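Local coordinates for protein peptidoglycan-N-acetylglucosamine deacetylase BC_1960 (Bacillus cereus, PDB 5O6Y) that deacetylates N-acetylglucosamine residues of cell-wall peptidoglycan, and also acts on soluble chitin substrates and N-acetylchitooligomers, as a zinc-dependent hydrolase, at residues N78-H83 with R117-E122; W141-V146 with S168-H173. All coordinates share one frame; numbering follows the deposited sequence.

Contact 1 of 2, residues N78-H83 with R117-E122; sequences NHTYSH and RPPYGE. With 5YA (4-naphthalen-1-yl-~{N}-oxidanyl-benzamide), chain H.
H79 meets R117 and H83 meets P119 and Y120 because both histidines swing their rings to the side opposite the backbone N (chi1 -158° for H79, -151° for H83). The H79 ring thereby turns ND1 onto the backbone carbonyl of R117, with ND1 2.8 Å from R117 O. The oxygen lies close to the imidazole plane, although the N-H reaches it from above the plane of the carbonyl. One step back, R117 N bonds N78 O at 3.0 Å, so two bonds fasten the two segments at the start of the contact. N78 also closes an Asx turn: its OD1 accepts from T80 N. T80 then meets P119 tip to tip, CG2 lying 3.7 Å from P119 CD.

P119 covers one face of the H83 imidazole in a CH-pi contact, its CB 3.4 Å from the ring centroid. Y120 packs against an edge of the same imidazole: the H83 edge points at the tyrosine face, centroids 4.8 Å apart and planes at 73°. A weak hydrogen bond from H83 ND1 to Y120 OH, 3.3 Å long, adds to this stack. The R117 side chain leads away, its guanidinium bonding T26 OG1 and V139 O and making a long, weak ion pair with D28, the predicted proton acceptor.

H79 and H83 are zinc-binding residues, and D29, the third, touches both side chains. Their NE2 atoms converge on the hydroxamate oxygen O2 of the inhibitor 5YA; H79 NE2 lies 2.7 Å from O2, while the 2.4 Å between H83 NE2 and O2 is doubtful as a bond. With ND1 of H79 donating to R117 O, NE2 is probably the nitrogen that serves the metal, and the carbonyl, which fixes the ring's rotation, would then be a second-shell group.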
ATOM      1  N   ASN A  78      -1.885  -7.224  -0.806  1.00  5.02           N
ATOM      2  CA  ASN A  78      -1.080  -8.343  -0.330  1.00  5.05           C
ATOM      3  C   ASN A  78       0.366  -7.891  -0.147  1.00  8.31           C
ATOM      4  O   ASN A  78       1.017  -7.474  -1.110  1.00  4.85           O
ATOM      5  CB  ASN A  78      -1.167  -9.504  -1.321  1.00  5.10           C
ATOM      6  CG  ASN A  78      -0.619 -10.802  -0.761  1.00  7.59           C
ATOM      7  OD1 ASN A  78       0.306 -10.810   0.053  1.00  5.12           O
ATOM      8  ND2 ASN A  78      -1.190 -11.916  -1.205  1.00  6.28           N
ATOM      9  N   HIS A  79       0.871  -7.986   1.084  1.00  8.58           N
ATOM     10  CA  HIS A  79       2.224  -7.554   1.418  1.00 11.65           C
ATOM     11  C   HIS A  79       3.084  -8.726   1.884  1.00  9.77           C
ATOM     12  O   HIS A  79       3.985  -8.551   2.708  1.00  6.12           O
ATOM     13  CB  HIS A  79       2.185  -6.454   2.481  1.00  4.82           C
ATOM     14  CG  HIS A  79       3.415  -5.599   2.518  1.00  4.71           C
ATOM     15  ND1 HIS A  79       4.184  -5.348   1.403  1.00  4.77           N
ATOM     16  CD2 HIS A  79       4.007  -4.934   3.539  1.00  4.67           C
ATOM     17  CE1 HIS A  79       5.197  -4.568   1.734  1.00  4.53           C
ATOM     18  NE2 HIS A  79       5.113  -4.302   3.025  1.00  4.56           N
ATOM     19  N   THR A  80       2.817  -9.921   1.346  1.00  9.04           N
ATOM     20  CA  THR A  80       3.418 -11.195   1.746  1.00  5.28           C
ATOM     21  C   THR A  80       3.077 -11.554   3.188  1.00 12.45           C
ATOM     22  O   THR A  80       2.414 -10.784   3.892  1.00  5.10           O
ATOM     23  CB  THR A  80       4.943 -11.201   1.563  1.00  8.40           C
ATOM     24  OG1 THR A  80       5.562 -10.432   2.602  1.00  7.88           O
ATOM     25  CG2 THR A  80       5.335 -10.640   0.200  1.00  5.36           C
ATOM     26  N   TYR A  81       3.528 -12.728   3.633  1.00 18.46           N
ATOM     27  CA  TYR A  81       3.171 -13.261   4.945  1.00  6.24           C
ATOM     28  C   TYR A  81       4.122 -12.784   6.041  1.00 10.00           C
ATOM     29  O   TYR A  81       3.689 -12.161   7.016  1.00 13.09           O
ATOM     30  CB  TYR A  81       3.137 -14.793   4.894  1.00 21.96           C
ATOM     31  CG  TYR A  81       2.783 -15.441   6.215  1.00 26.66           C
ATOM     32  CD1 TYR A  81       1.458 -15.624   6.588  1.00 26.48           C
ATOM     33  CD2 TYR A  81       3.775 -15.872   7.090  1.00 25.88           C
ATOM     34  CE1 TYR A  81       1.130 -16.212   7.795  1.00 28.71           C
ATOM     35  CE2 TYR A  81       3.456 -16.461   8.299  1.00 21.66           C
ATOM     36  CZ  TYR A  81       2.133 -16.629   8.647  1.00 27.67           C
ATOM     37  OH  TYR A  81       1.811 -17.217   9.850  1.00 31.59           O
ATOM     38  N   SER A  82       5.418 -13.073   5.898  1.00  5.17           N
ATOM     39  CA  SER A  82       6.390 -12.812   6.957  1.00  5.57           C
ATOM     40  C   SER A  82       7.434 -11.776   6.554  1.00 12.99           C
ATOM     41  O   SER A  82       8.493 -11.693   7.187  1.00 18.22           O
ATOM     42  CB  SER A  82       7.071 -14.112   7.387  1.00  6.39           C
ATOM     43  OG  SER A  82       7.740 -14.728   6.299  1.00 11.61           O
ATOM     44  N   HIS A  83       7.161 -10.989   5.515  1.00 16.68           N
ATOM     45  CA  HIS A  83       7.996  -9.864   5.101  1.00 14.26           C
ATOM     46  C   HIS A  83       9.438 -10.271   4.806  1.00 16.60           C
ATOM     47  O   HIS A  83      10.362  -9.750   5.445  1.00 19.18           O
ATOM     48  CB  HIS A  83       7.972  -8.784   6.188  1.00 12.99           C
ATOM     49  CG  HIS A  83       8.178  -7.394   5.674  1.00 29.92           C
ATOM     50  ND1 HIS A  83       9.398  -6.754   5.725  1.00 38.41           N
ATOM     51  CD2 HIS A  83       7.315  -6.513   5.115  1.00 31.58           C
ATOM     52  CE1 HIS A  83       9.278  -5.542   5.212  1.00 31.10           C
ATOM     53  NE2 HIS A  83       8.024  -5.371   4.835  1.00 33.67           N
ATOM     54  N   ARG A 117       2.375  -5.675  -3.110  1.00  4.64           N
ATOM     55  CA  ARG A 117       3.527  -4.794  -2.946  1.00 10.09           C
ATOM     56  C   ARG A 117       4.651  -5.612  -2.329  1.00 10.11           C
ATOM     57  O   ARG A 117       4.479  -6.158  -1.219  1.00  4.58           O
ATOM     58  CB  ARG A 117       3.210  -3.571  -2.085  1.00  4.50           C
ATOM     59  CG  ARG A 117       4.428  -2.691  -1.844  1.00  5.88           C
ATOM     60  CD  ARG A 117       4.061  -1.369  -1.198  1.00  8.70           C
ATOM     61  NE  ARG A 117       3.423  -0.451  -2.136  1.00  4.33           N
ATOM     62  CZ  ARG A 117       2.860   0.699  -1.780  1.00 13.55           C
ATOM     63  NH1 ARG A 117       2.851   1.064  -0.504  1.00 13.59           N
ATOM     64  NH2 ARG A 117       2.301   1.480  -2.694  1.00  4.29           N
ATOM     65  N   PRO A 118       5.796  -5.737  -2.990  1.00 12.21           N
ATOM     66  CA  PRO A 118       6.897  -6.511  -2.420  1.00 12.13           C
ATOM     67  C   PRO A 118       7.606  -5.721  -1.337  1.00 16.42           C
ATOM     68  O   PRO A 118       7.864  -4.519  -1.500  1.00 18.65           O
ATOM     69  CB  PRO A 118       7.813  -6.758  -3.628  1.00  7.21           C
ATOM     70  CG  PRO A 118       7.570  -5.578  -4.510  1.00 10.53           C
ATOM     71  CD  PRO A 118       6.122  -5.197  -4.321  1.00  4.38           C
ATOM     72  N   PRO A 119       7.914  -6.354  -0.206  1.00 18.66           N
ATOM     73  CA  PRO A 119       8.658  -5.656   0.850  1.00 18.03           C
ATOM     74  C   PRO A 119      10.019  -5.192   0.354  1.00 17.98           C
ATOM     75  O   PRO A 119      10.677  -5.872  -0.437  1.00 22.90           O
ATOM     76  CB  PRO A 119       8.786  -6.712   1.955  1.00 27.58           C
ATOM     77  CG  PRO A 119       8.498  -8.022   1.287  1.00 19.98           C
ATOM     78  CD  PRO A 119       7.537  -7.720   0.188  1.00 20.43           C
ATOM     79  N   TYR A 120      10.427  -4.013   0.820  1.00 20.70           N
ATOM     80  CA  TYR A 120      11.641  -3.319   0.398  1.00 14.10           C
ATOM     81  C   TYR A 120      11.659  -3.013  -1.096  1.00  8.55           C
ATOM     82  O   TYR A 120      12.690  -2.575  -1.620  1.00 13.59           O
ATOM     83  CB  TYR A 120      12.908  -4.103   0.772  1.00 16.84           C
ATOM     84  CG  TYR A 120      12.834  -4.838   2.091  1.00 24.96           C
ATOM     85  CD1 TYR A 120      12.949  -4.159   3.298  1.00 27.44           C
ATOM     86  CD2 TYR A 120      12.670  -6.218   2.129  1.00 33.64           C
ATOM     87  CE1 TYR A 120      12.888  -4.833   4.505  1.00 35.96           C
ATOM     88  CE2 TYR A 120      12.609  -6.899   3.329  1.00 38.21           C
ATOM     89  CZ  TYR A 120      12.719  -6.203   4.514  1.00 37.19           C
ATOM     90  OH  TYR A 120      12.658  -6.879   5.711  1.00 32.44           O
ATOM     91  N   GLY A 121      10.548  -3.230  -1.798  1.00  9.34           N
ATOM     92  CA  GLY A 121      10.510  -3.042  -3.234  1.00  5.48           C
ATOM     93  C   GLY A 121      11.302  -4.049  -4.034  1.00 13.99           C
ATOM     94  O   GLY A 121      11.474  -3.862  -5.242  1.00 13.83           O
ATOM     95  N   GLU A 122      11.782  -5.118  -3.403  1.00 14.21           N
ATOM     96  CA  GLU A 122      12.627  -6.105  -4.063  1.00  7.90           C
ATOM     97  C   GLU A 122      11.756  -7.179  -4.703  1.00 11.53           C
ATOM     98  O   GLU A 122      10.935  -7.804  -4.023  1.00 18.56           O
ATOM     99  CB  GLU A 122      13.594  -6.736  -3.063  1.00 14.65           C
ATOM    100  CG  GLU A 122      14.412  -5.740  -2.256  1.00 21.00           C
ATOM    101  CD  GLU A 122      15.823  -5.578  -2.782  1.00 31.60           C
ATOM    102  OE1 GLU A 122      16.075  -5.962  -3.946  1.00 29.17           O
ATOM    103  OE2 GLU A 122      16.682  -5.073  -2.028  1.00 35.49           O
TER
HETATM  104  C1  5YA H 304      13.614   3.940   2.190  0.66 46.63           C
HETATM  105  C2  5YA H 304      12.620   3.018   2.535  0.66 46.94           C
HETATM  106  C3  5YA H 304      12.390   1.883   1.760  0.66 47.44           C
HETATM  107  C4  5YA H 304      13.171   1.664   0.583  0.66 48.25           C
HETATM  108  C5  5YA H 304      14.184   2.605   0.231  0.66 48.20           C
HETATM  109  C6  5YA H 304      14.397   3.752   1.054  0.66 47.55           C
HETATM  110  C7  5YA H 304      12.969   0.523  -0.247  0.66 46.57           C
HETATM  111  C8  5YA H 304      13.754   0.343  -1.382  0.66 44.62           C
HETATM  112  O1  5YA H 304       7.113  -1.794   2.396  0.66 29.49           O
HETATM  113  C9  5YA H 304      14.746   1.266  -1.725  0.66 42.16           C
HETATM  114  C10 5YA H 304      14.972   2.390  -0.937  0.66 44.42           C
HETATM  115  C11 5YA H 304      11.311   0.932   2.160  0.66 43.99           C
HETATM  116  C12 5YA H 304      10.132   0.931   1.441  0.66 42.68           C
HETATM  117  C13 5YA H 304       9.106   0.071   1.777  0.66 43.10           C
HETATM  118  N1  5YA H 304       8.084  -2.406   4.297  0.66 30.81           N
HETATM  119  C14 5YA H 304       9.241  -0.790   2.847  0.66 37.31           C
HETATM  120  C15 5YA H 304      10.418  -0.792   3.583  0.66 39.66           C
HETATM  121  C16 5YA H 304      11.453   0.071   3.241  0.66 41.40           C
HETATM  122  C17 5YA H 304       8.065  -1.713   3.172  0.66 32.47           C
HETATM  123  O2  5YA H 304       7.002  -3.251   4.601  0.66  4.46           O

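Contact 2 of 2, residues W141-V146 with S168-H173; sequences WSVDTV and SVILQH. With NA (sodium ion), chain N; 5YA (4-naphthalen-1-yl-~{N}-oxidanyl-benzamide), chain H; PE3 (3,6,9,12,15,18,21,24,27,30,33,36,39-tridecaoxahentetracontane-1,41-diol), chain I.
L171 lays its CD2 methyl over the centre of one face of the W141 indole, 3.6 Å from the centroid of the six-membered ring, a CH-pi contact. The opposite face carries C24 of a bound polyethylene glycol, PE3, so the indole is sandwiched. W141 CG sits between the backbone N and the carbonyl carbon (chi1 61°), which folds the ring back across the neighbouring strand. The inhibitor 5YA completes this first shell: its phenyl C12 comes within 3.3 Å of W141 CZ2, and its C13 touches L171 CD2. H173, the predicted proton donor, turns a ring edge to the same ligand, and D144 approaches the naphthyl group through OD2.

The next shell holds these residues in place. L171 is fixed at both backbone ends, its N bonding V143 O at 3.0 Å and its O accepting from T145 OG1 at 2.7 Å. D144 closes an Asx turn, its OD1 taking V146 N from above the carboxylate plane. H173 ND1 is hydrogen-bonded to D147 OD1. On the other side of the sheet V143 lies beside I170, with V160 of helix 153-161 against I170.

Further out, V169 O accepts from both S142 N and V143 N. S142 OG takes V169 N and also binds a sodium ion; the sodium is 2.6 Å from S168 OG, which also bonds F165 N. Strands 143-144 and 169-173, paired in parallel through bridges V143–I170 and D144–L171 and connected by helix 153-161, form a beta-alpha-beta unit which, with W141 just before it, supplies residues of the inhibitor pocket, as in the barrel of NodB-type polysaccharide deacetylases.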
ATOM      1  N   TRP A 141       5.836   2.627  -5.413  1.00  5.90           N
ATOM      2  CA  TRP A 141       5.511   3.961  -4.926  1.00  6.03           C
ATOM      3  C   TRP A 141       6.436   4.966  -5.596  1.00  6.97           C
ATOM      4  O   TRP A 141       7.497   4.610  -6.115  1.00  6.38           O
ATOM      5  CB  TRP A 141       5.639   4.052  -3.401  1.00  4.00           C
ATOM      6  CG  TRP A 141       7.025   3.772  -2.910  1.00 16.78           C
ATOM      7  CD1 TRP A 141       8.019   4.684  -2.691  1.00 19.69           C
ATOM      8  CD2 TRP A 141       7.579   2.491  -2.587  1.00 10.97           C
ATOM      9  NE1 TRP A 141       9.154   4.050  -2.248  1.00 16.95           N
ATOM     10  CE2 TRP A 141       8.911   2.703  -2.176  1.00 11.88           C
ATOM     11  CE3 TRP A 141       7.079   1.187  -2.603  1.00 11.91           C
ATOM     12  CZ2 TRP A 141       9.745   1.659  -1.788  1.00 21.71           C
ATOM     13  CZ3 TRP A 141       7.910   0.150  -2.214  1.00 17.88           C
ATOM     14  CH2 TRP A 141       9.228   0.393  -1.813  1.00 23.29           C
ATOM     15  N   SER A 142       6.019   6.235  -5.572  1.00  3.86           N
ATOM     16  CA  SER A 142       6.818   7.320  -6.122  1.00  5.68           C
ATOM     17  C   SER A 142       7.095   8.443  -5.134  1.00  5.33           C
ATOM     18  O   SER A 142       7.901   9.327  -5.444  1.00  5.88           O
ATOM     19  CB  SER A 142       6.144   7.910  -7.374  1.00  5.86           C
ATOM     20  OG  SER A 142       4.889   8.492  -7.065  1.00  7.48           O
ATOM     21  N   VAL A 143       6.451   8.446  -3.968  1.00  3.78           N
ATOM     22  CA  VAL A 143       6.720   9.414  -2.910  1.00 14.10           C
ATOM     23  C   VAL A 143       6.936   8.638  -1.620  1.00 13.29           C
ATOM     24  O   VAL A 143       6.028   7.942  -1.150  1.00 14.49           O
ATOM     25  CB  VAL A 143       5.579  10.432  -2.741  1.00 10.51           C
ATOM     26  CG1 VAL A 143       5.918  11.428  -1.640  1.00  3.73           C
ATOM     27  CG2 VAL A 143       5.310  11.156  -4.048  1.00  9.75           C
ATOM     28  N   ASP A 144       8.131   8.753  -1.050  1.00 15.30           N
ATOM     29  CA  ASP A 144       8.499   8.027   0.158  1.00 13.65           C
ATOM     30  C   ASP A 144       8.514   8.992   1.334  1.00 16.36           C
ATOM     31  O   ASP A 144       9.290   9.953   1.343  1.00  7.20           O
ATOM     32  CB  ASP A 144       9.860   7.352  -0.000  1.00 15.53           C
ATOM     33  CG  ASP A 144      10.178   6.419   1.148  1.00 22.57           C
ATOM     34  OD1 ASP A 144       9.270   6.141   1.960  1.00 17.05           O
ATOM     35  OD2 ASP A 144      11.336   5.966   1.242  1.00 28.50           O
ATOM     36  N   THR A 145       7.662   8.728   2.327  1.00 16.57           N
ATOM     37  CA  THR A 145       7.638   9.546   3.532  1.00 12.81           C
ATOM     38  C   THR A 145       8.812   9.262   4.457  1.00 17.77           C
ATOM     39  O   THR A 145       9.039  10.047   5.384  1.00 23.53           O
ATOM     40  CB  THR A 145       6.334   9.328   4.302  1.00 11.21           C
ATOM     41  OG1 THR A 145       6.238   7.956   4.707  1.00 10.64           O
ATOM     42  CG2 THR A 145       5.139   9.679   3.434  1.00  3.94           C
ATOM     43  N   VAL A 146       9.552   8.174   4.214  1.00 22.20           N
ATOM     44  CA  VAL A 146      10.627   7.664   5.068  1.00 29.18           C
ATOM     45  C   VAL A 146      10.228   7.798   6.539  1.00 29.39           C
ATOM     46  O   VAL A 146      11.033   8.179   7.397  1.00 25.55           O
ATOM     47  CB  VAL A 146      11.980   8.343   4.732  1.00 25.22           C
ATOM     48  CG1 VAL A 146      12.036   9.823   5.136  1.00 17.25           C
ATOM     49  CG2 VAL A 146      13.159   7.550   5.307  1.00 30.56           C
ATOM     50  N   SER A 168       0.697  10.434  -8.087  1.00  3.95           N
ATOM     51  CA  SER A 168       1.651  10.000  -7.076  1.00  7.50           C
ATOM     52  C   SER A 168       1.063   8.902  -6.198  1.00  9.42           C
ATOM     53  O   SER A 168      -0.112   8.945  -5.820  1.00  4.06           O
ATOM     54  CB  SER A 168       2.082  11.181  -6.205  1.00  3.86           C
ATOM     55  OG  SER A 168       2.843  12.117  -6.947  1.00 10.30           O
ATOM     56  N   VAL A 169       1.889   7.910  -5.879  1.00  8.50           N
ATOM     57  CA  VAL A 169       1.543   6.847  -4.942  1.00  4.07           C
ATOM     58  C   VAL A 169       2.449   7.011  -3.729  1.00  6.61           C
ATOM     59  O   VAL A 169       3.669   6.839  -3.827  1.00  3.97           O
ATOM     60  CB  VAL A 169       1.696   5.456  -5.570  1.00  5.75           C
ATOM     61  CG1 VAL A 169       1.377   4.376  -4.545  1.00  4.19           C
ATOM     62  CG2 VAL A 169       0.798   5.322  -6.792  1.00  4.15           C
ATOM     63  N   ILE A 170       1.860   7.347  -2.584  1.00 13.49           N
ATOM     64  CA  ILE A 170       2.608   7.721  -1.387  1.00 11.29           C
ATOM     65  C   ILE A 170       2.708   6.515  -0.466  1.00 12.69           C
ATOM     66  O   ILE A 170       1.750   5.748  -0.324  1.00  5.29           O
ATOM     67  CB  ILE A 170       1.938   8.911  -0.675  1.00  8.56           C
ATOM     68  CG1 ILE A 170       1.594  10.004  -1.690  1.00  3.99           C
ATOM     69  CG2 ILE A 170       2.844   9.459   0.411  1.00  7.64           C
ATOM     70  CD1 ILE A 170       0.716  11.108  -1.144  1.00  4.00           C
ATOM     71  N   LEU A 171       3.866   6.345   0.165  1.00 18.03           N
ATOM     72  CA  LEU A 171       4.131   5.188   1.008  1.00 14.48           C
ATOM     73  C   LEU A 171       4.199   5.625   2.466  1.00 17.22           C
ATOM     74  O   LEU A 171       4.992   6.501   2.821  1.00  7.62           O
ATOM     75  CB  LEU A 171       5.425   4.495   0.584  1.00  4.75           C
ATOM     76  CG  LEU A 171       6.050   3.472   1.537  1.00  9.21           C
ATOM     77  CD1 LEU A 171       5.057   2.405   1.966  1.00  4.21           C
ATOM     78  CD2 LEU A 171       7.254   2.843   0.876  1.00 17.87           C
ATOM     79  N   GLN A 172       3.361   5.020   3.302  1.00 19.40           N
ATOM     80  CA  GLN A 172       3.453   5.171   4.746  1.00 13.13           C
ATOM     81  C   GLN A 172       3.356   3.794   5.391  1.00 17.77           C
ATOM     82  O   GLN A 172       3.073   2.791   4.731  1.00 17.52           O
ATOM     83  CB  GLN A 172       2.372   6.114   5.287  1.00 10.46           C
ATOM     84  CG  GLN A 172       2.712   7.588   5.119  1.00 18.16           C
ATOM     85  CD  GLN A 172       1.590   8.504   5.572  1.00 11.56           C
ATOM     86  OE1 GLN A 172       0.466   8.415   5.079  1.00  6.91           O
ATOM     87  NE2 GLN A 172       1.891   9.393   6.514  1.00  9.92           N
ATOM     88  N   HIS A 173       3.599   3.744   6.699  1.00 17.12           N
ATOM     89  CA  HIS A 173       3.648   2.474   7.410  1.00 18.85           C
ATOM     90  C   HIS A 173       2.714   2.484   8.609  1.00 20.34           C
ATOM     91  O   HIS A 173       2.538   3.511   9.271  1.00 21.29           O
ATOM     92  CB  HIS A 173       5.074   2.149   7.876  1.00 21.81           C
ATOM     93  CG  HIS A 173       6.039   1.923   6.755  1.00 23.01           C
ATOM     94  ND1 HIS A 173       6.839   2.925   6.247  1.00 19.59           N
ATOM     95  CD2 HIS A 173       6.332   0.810   6.040  1.00 19.23           C
ATOM     96  CE1 HIS A 173       7.584   2.438   5.270  1.00 20.46           C
ATOM     97  NE2 HIS A 173       7.295   1.158   5.124  1.00 19.24           N
TER
HETATM   98 NA    NA N 310       4.861  11.010  -8.237  1.00  5.37          NA
HETATM   99  C1  5YA H 304      13.614   3.940   2.190  0.66 46.63           C
HETATM  100  C2  5YA H 304      12.620   3.018   2.535  0.66 46.94           C
HETATM  101  C3  5YA H 304      12.390   1.883   1.760  0.66 47.44           C
HETATM  102  C4  5YA H 304      13.171   1.664   0.583  0.66 48.25           C
HETATM  103  C5  5YA H 304      14.184   2.605   0.231  0.66 48.20           C
HETATM  104  C6  5YA H 304      14.397   3.752   1.054  0.66 47.55           C
HETATM  105  C7  5YA H 304      12.969   0.523  -0.247  0.66 46.57           C
HETATM  106  C8  5YA H 304      13.754   0.343  -1.382  0.66 44.62           C
HETATM  107  O1  5YA H 304       7.113  -1.794   2.396  0.66 29.49           O
HETATM  108  C9  5YA H 304      14.746   1.266  -1.725  0.66 42.16           C
HETATM  109  C10 5YA H 304      14.972   2.390  -0.937  0.66 44.42           C
HETATM  110  C11 5YA H 304      11.311   0.932   2.160  0.66 43.99           C
HETATM  111  C12 5YA H 304      10.132   0.931   1.441  0.66 42.68           C
HETATM  112  C13 5YA H 304       9.106   0.071   1.777  0.66 43.10           C
HETATM  113  N1  5YA H 304       8.084  -2.406   4.297  0.66 30.81           N
HETATM  114  C14 5YA H 304       9.241  -0.790   2.847  0.66 37.31           C
HETATM  115  C15 5YA H 304      10.418  -0.792   3.583  0.66 39.66           C
HETATM  116  C16 5YA H 304      11.453   0.071   3.241  0.66 41.40           C
HETATM  117  C17 5YA H 304       8.065  -1.713   3.172  0.66 32.47           C
HETATM  118  O2  5YA H 304       7.002  -3.251   4.601  0.66  4.46           O
HETATM  119  O25 PE3 I 305      11.589   3.655  -4.974  0.69 28.90           O
HETATM  120  C24 PE3 I 305      10.352   3.208  -5.458  0.69 25.82           C
HETATM  121  C23 PE3 I 305      10.496   1.745  -5.870  0.69 17.55           C
HETATM  122  O22 PE3 I 305      11.562   1.188  -5.156  0.69 17.85           O
HETATM  123  O   HOH W   1       7.652  11.716  -7.693  1.00  5.15           O

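How the contacts relate
Both contacts are buried in the NodB homology domain and come together on 5YA, their centres about 15 Å apart. Contact 1 joins two loops that follow strands 75-78 and 115-116; contact 2 pairs strands 143-144 and 169-173 directly. Their chemistry differs accordingly. The loops of contact 1 mainly present polar imidazoles to the hydroxamate end of the inhibitor, whereas contact 2 combines regular parallel-strand bonding with a mainly apolar wall of W141 and L171, with D144 and H173 as polar members, and binds sodium at its outer end. R117 is where they meet: its guanidinium packs on V169 and L171 and its NE approaches W141, while G121 N lies near the edge of the indole.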